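Local structure of outer membrane porin protein 32 (Delftia acidovorans, 2FGQ) at residues G50-G54 with S80-F85; R285-N291 with Q325-A331. The protein forms anion-selective channels across the outer membrane as a homotrimer of beta-barrel porin subunits. All coordinates share one frame; numbering follows the deposited sequence.

Interaction 1. Residues G50-G54 with S80-F85; sequences GLKAG and SLSGNF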
ATOM      1  N   GLY A  50      31.388   3.199 -17.466  1.00 23.68           N
ATOM      2  CA  GLY A  50      30.365   2.433 -18.141  1.00 23.24           C
ATOM      3  C   GLY A  50      29.436   1.610 -17.227  1.00 21.74           C
ATOM      4  O   GLY A  50      28.551   0.910 -17.717  1.00 24.08           O
ATOM      5  N   LEU A  51      29.608   1.724 -15.918  1.00 18.79           N
ATOM      6  CA  LEU A  51      28.775   0.975 -14.955  1.00 17.35           C
ATOM      7  C   LEU A  51      27.612   1.845 -14.511  1.00 15.87           C
ATOM      8  O   LEU A  51      27.797   3.027 -14.294  1.00 15.84           O
ATOM      9  CB  LEU A  51      29.612   0.607 -13.752  1.00 17.77           C
ATOM     10  CG  LEU A  51      29.017  -0.344 -12.705  1.00 20.14           C
ATOM     11  CD1 LEU A  51      28.716  -1.728 -13.333  1.00 20.42           C
ATOM     12  CD2 LEU A  51      29.929  -0.459 -11.498  1.00 21.66           C
ATOM     13  N   LYS A  52      26.435   1.248 -14.374  1.00 14.58           N
ATOM     14  CA  LYS A  52      25.240   1.960 -13.945  1.00 15.38           C
ATOM     15  C   LYS A  52      24.539   1.151 -12.843  1.00 13.77           C
ATOM     16  O   LYS A  52      24.534  -0.070 -12.866  1.00 16.02           O
ATOM     17  CB  LYS A  52      24.267   2.138 -15.103  1.00 16.81           C
ATOM     18  CG  LYS A  52      24.769   3.032 -16.217  1.00 21.14           C
ATOM     19  CD  LYS A  52      23.657   3.261 -17.241  1.00 27.94           C
ATOM     20  CE  LYS A  52      24.189   3.962 -18.514  1.00 32.97           C
ATOM     21  NZ  LYS A  52      25.019   5.167 -18.192  1.00 38.01           N
ATOM     22  N   ALA A  53      23.993   1.847 -11.861  1.00 12.62           N
ATOM     23  CA  ALA A  53      23.129   1.238 -10.876  1.00 12.24           C
ATOM     24  C   ALA A  53      21.706   1.625 -11.191  1.00 13.10           C
ATOM     25  O   ALA A  53      21.442   2.722 -11.656  1.00 15.79           O
ATOM     26  CB  ALA A  53      23.486   1.708  -9.489  1.00 13.60           C
ATOM     27  N   GLY A  54      20.780   0.740 -10.886  1.00 11.45           N
ATOM     28  CA  GLY A  54      19.369   1.031 -11.140  1.00 12.33           C
ATOM     29  C   GLY A  54      18.502   0.495 -10.041  1.00 10.01           C
ATOM     30  O   GLY A  54      18.883  -0.372  -9.286  1.00 11.38           O
ATOM     31  N   SER A  80      19.776  -3.113  -9.415  1.00 10.76           N
ATOM     32  CA  SER A  80      20.591  -3.710 -10.465  1.00 12.77           C
ATOM     33  C   SER A  80      21.911  -3.017 -10.676  1.00 11.88           C
ATOM     34  O   SER A  80      22.087  -1.866 -10.333  1.00 11.88           O
ATOM     35  CB  SER A  80      19.850  -3.700 -11.806  1.00 13.35           C
ATOM     36  OG  SER A  80      19.498  -2.371 -12.174  1.00 15.01           O
ATOM     37  N   LEU A  81      22.804  -3.730 -11.338  1.00 12.06           N
ATOM     38  CA  LEU A  81      23.995  -3.149 -11.936  1.00 12.83           C
ATOM     39  C   LEU A  81      24.029  -3.559 -13.391  1.00 12.80           C
ATOM     40  O   LEU A  81      23.687  -4.671 -13.717  1.00 12.96           O
ATOM     41  CB  LEU A  81      25.274  -3.648 -11.241  1.00 12.79           C
ATOM     42  CG  LEU A  81      25.587  -3.133  -9.852  1.00 14.32           C
ATOM     43  CD1 LEU A  81      26.859  -3.847  -9.354  1.00 17.23           C
ATOM     44  CD2 LEU A  81      25.759  -1.621  -9.815  1.00 17.40           C
ATOM     45  N   SER A  82      24.445  -2.637 -14.238  1.00 13.46           N
ATOM     46  CA  SER A  82      24.479  -2.877 -15.663  1.00 14.99           C
ATOM     47  C   SER A  82      25.671  -2.201 -16.281  1.00 15.51           C
ATOM     48  O   SER A  82      26.239  -1.271 -15.728  1.00 15.95           O
ATOM     49  CB  SER A  82      23.205  -2.403 -16.303  1.00 16.47           C
ATOM     50  OG  SER A  82      23.045  -1.016 -16.195  1.00 22.03           O
ATOM     51  N   GLY A  83      26.026  -2.677 -17.456  1.00 16.52           N
ATOM     52  CA  GLY A  83      27.212  -2.194 -18.131  1.00 17.43           C
ATOM     53  C   GLY A  83      27.451  -2.985 -19.383  1.00 17.79           C
ATOM     54  O   GLY A  83      26.530  -3.609 -19.910  1.00 17.51           O
ATOM     55  N   ASN A  84      28.709  -3.027 -19.817  1.00 17.92           N
ATOM     56  CA  ASN A  84      29.006  -3.729 -21.060  1.00 18.58           C
ATOM     57  C   ASN A  84      28.864  -5.257 -20.943  1.00 18.13           C
ATOM     58  O   ASN A  84      28.785  -5.958 -21.943  1.00 18.11           O
ATOM     59  CB  ASN A  84      30.356  -3.290 -21.662  1.00 19.31           C
ATOM     60  CG  ASN A  84      31.585  -3.685 -20.859  1.00 23.28           C
ATOM     61  OD1 ASN A  84      32.708  -3.199 -21.184  1.00 31.51           O
ATOM     62  ND2 ASN A  84      31.442  -4.551 -19.874  1.00 26.19           N
ATOM     63  N   PHE A  85      28.806  -5.755 -19.708  1.00 18.07           N
ATOM     64  CA  PHE A  85      28.600  -7.157 -19.398  1.00 17.30           C
ATOM     65  C   PHE A  85      27.122  -7.606 -19.481  1.00 16.59           C
ATOM     66  O   PHE A  85      26.849  -8.789 -19.449  1.00 18.03           O
ATOM     67  CB  PHE A  85      29.165  -7.479 -18.011  1.00 17.62           C
ATOM     68  CG  PHE A  85      28.483  -6.733 -16.902  1.00 18.38           C
ATOM     69  CD1 PHE A  85      27.290  -7.196 -16.351  1.00 19.56           C
ATOM     70  CD2 PHE A  85      28.977  -5.517 -16.500  1.00 20.27           C
ATOM     71  CE1 PHE A  85      26.644  -6.452 -15.357  1.00 18.98           C
ATOM     72  CE2 PHE A  85      28.348  -4.779 -15.530  1.00 19.39           C
ATOM     73  CZ  PHE A  85      27.181  -5.239 -14.959  1.00 17.89           C
TER
HETATM   74  O   HOH W   1      30.569  -1.388 -18.570  1.00 35.26           O
HETATM   75  O   HOH W   2      21.354  -0.793 -13.868  1.00 24.51           O
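K52 and G54 face S82 and S80 as two successive antiparallel hydrogen-bonded pairs, and four backbone bonds carry the contact. K52 N reaches S82 O at 2.9 Å, with S82 N returning a bond to K52 O; G54 N and S80 O, with S80 N and G54 O, repeat the exchange two residues on. Between the two pairs, A53 and L81 form a non-hydrogen-bonded pair, where L81 CA lies 3.3 Å from K52 O in a CA-H...O contact and A53 CA makes a like contact to S80 O.

These pairs join neighbouring strands 51-60 and 76-83 of the 16-stranded antiparallel porin barrel; strand 26-48 continues the sheet beyond one, strand 86-90 beyond the other.

Apolar contacts gather on the A53 and L81 face. L81 CD2 touches A53 CB at 4.0 Å, and the pair also packs against T286 and I328 of a neighbouring subunit. Further along, L51 has CG anti to its own N (chi1 -172°), and this swings CD1 across to the edge of the F85 ring, 3.8 Å from CE2 and in the ring plane.

The polar side chains occupy the other face. S80 and S82 both hold OG between backbone N and carbonyl carbon (chi1 58° and 64°), placing the two hydroxyls on one water, 3.0 Å from S80 OG and 2.9 Å from S82 OG, which also gives a weak bond to K52 O; a bound calcium ion also lies about 3 Å from the S80 side chain. G54 leaves room for S80: a CB there would collide with S80 OG. At the turn end, a second water accepts from N84 N and donates weakly to G50 O.

Interaction 2. Residues R285-N291 with Q325-A331; sequences RTALYGN and QVGIRHA. With SO4 (sulfate ion), chain F.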
ATOM      1  N   ARG A 285       0.227   8.252 -25.829  1.00 17.04           N
ATOM      2  CA  ARG A 285       0.000   7.752 -24.479  1.00 16.05           C
ATOM      3  C   ARG A 285      -1.416   7.297 -24.187  1.00 14.51           C
ATOM      4  O   ARG A 285      -1.635   6.613 -23.211  1.00 15.18           O
ATOM      5  CB  ARG A 285       0.400   8.820 -23.439  1.00 17.70           C
ATOM      6  CG  ARG A 285       1.923   9.164 -23.372  1.00 22.03           C
ATOM      7  CD  ARG A 285       2.228  10.583 -22.734  1.00 27.09           C
ATOM      8  NE  ARG A 285       1.455  10.692 -21.519  1.00 31.65           N
ATOM      9  CZ  ARG A 285       1.031  11.782 -20.945  1.00 33.17           C
ATOM     10  NH1 ARG A 285       1.308  13.000 -21.432  1.00 31.86           N
ATOM     11  NH2 ARG A 285       0.328  11.646 -19.832  1.00 34.31           N
ATOM     12  N   THR A 286      -2.381   7.668 -25.016  1.00 13.50           N
ATOM     13  CA  THR A 286      -3.787   7.358 -24.730  1.00 12.65           C
ATOM     14  C   THR A 286      -4.436   6.599 -25.908  1.00 12.58           C
ATOM     15  O   THR A 286      -4.381   7.061 -27.044  1.00 13.57           O
ATOM     16  CB  THR A 286      -4.569   8.645 -24.522  1.00 13.74           C
ATOM     17  OG1 THR A 286      -4.016   9.333 -23.384  1.00 15.00           O
ATOM     18  CG2 THR A 286      -5.991   8.338 -24.170  1.00 15.10           C
ATOM     19  N   ALA A 287      -5.036   5.453 -25.624  1.00 12.10           N
ATOM     20  CA  ALA A 287      -5.711   4.650 -26.646  1.00 13.13           C
ATOM     21  C   ALA A 287      -7.051   4.170 -26.154  1.00 12.68           C
ATOM     22  O   ALA A 287      -7.254   3.945 -24.965  1.00 13.05           O
ATOM     23  CB  ALA A 287      -4.858   3.439 -27.002  1.00 14.78           C
ATOM     24  N   LEU A 288      -7.983   4.042 -27.090  1.00 13.10           N
ATOM     25  CA  LEU A 288      -9.213   3.297 -26.885  1.00 12.94           C
ATOM     26  C   LEU A 288      -9.007   1.903 -27.469  1.00 12.66           C
ATOM     27  O   LEU A 288      -8.282   1.727 -28.447  1.00 14.84           O
ATOM     28  CB  LEU A 288     -10.358   4.022 -27.581  1.00 14.32           C
ATOM     29  CG  LEU A 288     -11.171   5.119 -26.928  1.00 22.48           C
ATOM     30  CD1 LEU A 288     -10.704   5.674 -25.650  1.00 21.62           C
ATOM     31  CD2 LEU A 288     -11.816   6.122 -27.976  1.00 21.23           C
ATOM     32  N   TYR A 289      -9.668   0.910 -26.909  1.00 11.34           N
ATOM     33  CA  TYR A 289      -9.495  -0.438 -27.409  1.00 11.53           C
ATOM     34  C   TYR A 289     -10.714  -1.286 -27.215  1.00 11.09           C
ATOM     35  O   TYR A 289     -11.581  -0.993 -26.406  1.00 11.72           O
ATOM     36  CB  TYR A 289      -8.281  -1.122 -26.742  1.00 11.66           C
ATOM     37  CG  TYR A 289      -8.483  -1.391 -25.258  1.00 10.74           C
ATOM     38  CD1 TYR A 289      -8.064  -0.492 -24.293  1.00 10.93           C
ATOM     39  CD2 TYR A 289      -9.114  -2.541 -24.830  1.00 12.62           C
ATOM     40  CE1 TYR A 289      -8.283  -0.732 -22.934  1.00 11.40           C
ATOM     41  CE2 TYR A 289      -9.350  -2.783 -23.481  1.00 12.27           C
ATOM     42  CZ  TYR A 289      -8.889  -1.904 -22.525  1.00 10.14           C
ATOM     43  OH  TYR A 289      -9.086  -2.192 -21.196  1.00 12.54           O
ATOM     44  N   GLY A 290     -10.779  -2.354 -28.003  1.00 11.97           N
ATOM     45  CA  GLY A 290     -11.782  -3.384 -27.853  1.00 12.04           C
ATOM     46  C   GLY A 290     -11.216  -4.752 -28.115  1.00 11.91           C
ATOM     47  O   GLY A 290     -10.394  -4.915 -29.018  1.00 13.90           O
ATOM     48  N   ASN A 291     -11.634  -5.705 -27.296  1.00 11.41           N
ATOM     49  CA  ASN A 291     -11.284  -7.107 -27.428  1.00 12.95           C
ATOM     50  C   ASN A 291     -12.562  -7.930 -27.493  1.00 13.34           C
ATOM     51  O   ASN A 291     -13.499  -7.665 -26.725  1.00 12.66           O
ATOM     52  CB  ASN A 291     -10.513  -7.574 -26.195  1.00 12.38           C
ATOM     53  CG  ASN A 291      -9.224  -6.860 -25.987  1.00 13.90           C
ATOM     54  OD1 ASN A 291      -8.831  -6.612 -24.815  1.00 16.81           O
ATOM     55  ND2 ASN A 291      -8.507  -6.614 -27.041  1.00 11.63           N
ATOM     56  N   GLN A 325     -14.429  -6.747 -24.123  1.00 12.54           N
ATOM     57  CA  GLN A 325     -13.873  -5.673 -23.268  1.00 12.41           C
ATOM     58  C   GLN A 325     -13.735  -4.455 -24.150  1.00 13.03           C
ATOM     59  O   GLN A 325     -13.216  -4.553 -25.277  1.00 14.30           O
ATOM     60  CB  GLN A 325     -12.455  -5.992 -22.771  1.00 14.39           C
ATOM     61  CG  GLN A 325     -12.333  -6.991 -21.739  1.00 17.08           C
ATOM     62  CD  GLN A 325     -10.888  -7.259 -21.352  1.00 15.04           C
ATOM     63  OE1 GLN A 325     -10.046  -7.431 -22.235  1.00 15.03           O
ATOM     64  NE2 GLN A 325     -10.616  -7.338 -20.055  1.00 13.08           N
ATOM     65  N   VAL A 326     -14.179  -3.314 -23.663  1.00 10.66           N
ATOM     66  CA  VAL A 326     -13.979  -2.053 -24.364  1.00 12.38           C
ATOM     67  C   VAL A 326     -13.506  -1.052 -23.307  1.00 11.00           C
ATOM     68  O   VAL A 326     -14.144  -0.907 -22.289  1.00 11.37           O
ATOM     69  CB  VAL A 326     -15.288  -1.562 -25.003  1.00 12.78           C
ATOM     70  CG1 VAL A 326     -15.147  -0.172 -25.582  1.00 16.48           C
ATOM     71  CG2 VAL A 326     -15.744  -2.530 -26.117  1.00 15.28           C
ATOM     72  N   GLY A 327     -12.435  -0.348 -23.597  1.00 10.72           N
ATOM     73  CA  GLY A 327     -11.789   0.458 -22.571  1.00 11.02           C
ATOM     74  C   GLY A 327     -10.867   1.534 -23.094  1.00 11.54           C
ATOM     75  O   GLY A 327     -10.776   1.803 -24.289  1.00 11.22           O
ATOM     76  N   ILE A 328     -10.203   2.177 -22.140  1.00 10.74           N
ATOM     77  CA  ILE A 328      -9.245   3.229 -22.396  1.00 11.16           C
ATOM     78  C   ILE A 328      -7.986   2.858 -21.638  1.00 11.60           C
ATOM     79  O   ILE A 328      -8.036   2.383 -20.492  1.00 12.68           O
ATOM     80  CB  ILE A 328      -9.800   4.620 -21.954  1.00 12.79           C
ATOM     81  CG1 ILE A 328      -8.777   5.743 -22.205  1.00 13.45           C
ATOM     82  CG2 ILE A 328     -10.232   4.670 -20.513  1.00 13.28           C
ATOM     83  CD1 ILE A 328      -9.348   7.146 -22.120  1.00 14.94           C
ATOM     84  N   ARG A 329      -6.857   3.104 -22.288  1.00 11.25           N
ATOM     85  CA  ARG A 329      -5.562   2.942 -21.644  1.00 10.88           C
ATOM     86  C   ARG A 329      -4.857   4.289 -21.684  1.00 11.14           C
ATOM     87  O   ARG A 329      -4.678   4.873 -22.753  1.00 11.90           O
ATOM     88  CB  ARG A 329      -4.772   1.898 -22.428  1.00 11.84           C
ATOM     89  CG  ARG A 329      -3.330   1.825 -22.039  1.00 15.83           C
ATOM     90  CD  ARG A 329      -2.502   2.156 -23.290  1.00 26.50           C
ATOM     91  NE  ARG A 329      -2.301   0.876 -23.727  1.00 20.03           N
ATOM     92  CZ  ARG A 329      -2.025   0.330 -24.939  1.00 20.51           C
ATOM     93  NH1 ARG A 329      -1.898   0.932 -26.151  1.00 23.87           N
ATOM     94  NH2 ARG A 329      -1.846  -0.971 -24.890  1.00 19.13           N
ATOM     95  N   HIS A 330      -4.427   4.775 -20.530  1.00 10.93           N
ATOM     96  CA  HIS A 330      -3.743   6.050 -20.429  1.00 11.15           C
ATOM     97  C   HIS A 330      -2.420   5.829 -19.696  1.00 11.03           C
ATOM     98  O   HIS A 330      -2.401   5.484 -18.506  1.00 12.07           O
ATOM     99  CB  HIS A 330      -4.553   7.089 -19.696  1.00 12.65           C
ATOM    100  CG  HIS A 330      -3.872   8.403 -19.655  1.00 11.94           C
ATOM    101  ND1 HIS A 330      -3.365   8.973 -18.504  1.00 17.29           N
ATOM    102  CD2 HIS A 330      -3.550   9.240 -20.663  1.00 10.75           C
ATOM    103  CE1 HIS A 330      -2.778  10.124 -18.824  1.00 15.52           C
ATOM    104  NE2 HIS A 330      -2.904  10.319 -20.118  1.00 20.19           N
ATOM    105  N   ALA A 331      -1.340   6.068 -20.410  1.00 12.30           N
ATOM    106  CA  ALA A 331       0.019   5.960 -19.853  1.00 12.41           C
ATOM    107  C   ALA A 331       0.494   7.326 -19.417  1.00 14.82           C
ATOM    108  O   ALA A 331       0.131   8.336 -20.019  1.00 16.09           O
ATOM    109  CB  ALA A 331       0.977   5.405 -20.898  1.00 13.97           C
TER
HETATM  110  S   SO4 F 600      -0.595  -2.431 -28.205  1.00 44.17           S
HETATM  111  O1  SO4 F 600      -0.961  -1.056 -28.573  1.00 40.63           O
HETATM  112  O2  SO4 F 600      -0.942  -3.350 -29.300  1.00 40.54           O
HETATM  113  O3  SO4 F 600       0.858  -2.491 -28.003  1.00 44.39           O
HETATM  114  O4  SO4 F 600      -1.281  -2.834 -26.971  1.00 40.16           O
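Y289 lays one face of its ring over the backbone of G327, whose CA is 4.0 Å from the ring centroid and 23° off the normal, a CH-pi contact offset toward the rim. The ring gets there because CG sits between backbone N and carbonyl carbon (chi1 67°), which folds it across to the opposite strand. A CB on G327 would collide with Y289 OH, so the glycine is what admits the ring. The hydroxyl is bonded to D11 and N13; a leucine in place of Y289 would probably uncover the G327 backbone and leave D11 and N13 without this partner.

On the same face as the tyrosine, R329 presents the edge of its guanidinium to a sulfate, probably from the crystallisation liquor. R329 NH2 to O4 of the sulfate is 2.8 Å; NH1 to O1 is longer at 3.3 Å. K256 holds the same sulfate and S35 also bonds R329 NH2.

R285 and H330 run side by side, their guanidinium and ring planes 50° apart. R285 is bent at chi3, bringing NE 3.1 Å from A331 O, which lies in the guanidinium plane; NH2 adds a weak bond to that oxygen. On the face that carries H330, L288 CD1 meets I328 CG1 at 3.9 Å.

The two strands run antiparallel, and A287 and R329 exchange a pair of nearly straight bonds, R329 N to A287 O measuring 2.8 Å.

Strands 286-297 and 320-331 are the last two of the barrel. Strand 269-281 pairs with the former and strand 4-17 with the latter, closing the cylinder, while T286 OG1 bonds E45 of a neighbouring subunit.

In the fold
Interactions 1 and 2 belong to the same closed sheet, yet within one chain they do not meet: their centres are 35 Å apart and their nearest atoms about 21 Å. They come together between subunits. Interaction 1 of one subunit packs against interaction 2 of a neighbouring subunit, so the 50-54/80-85 pairing and the 285-291/325-331 pairing both contribute to the trimer interface. Their other faces differ in surroundings. The side chain of S80 lies about 3 Å from a bound calcium ion, whereas that of R329 is about 11 Å from the bound D-malate and not among the residues that line its pocket, which include R75 and R133.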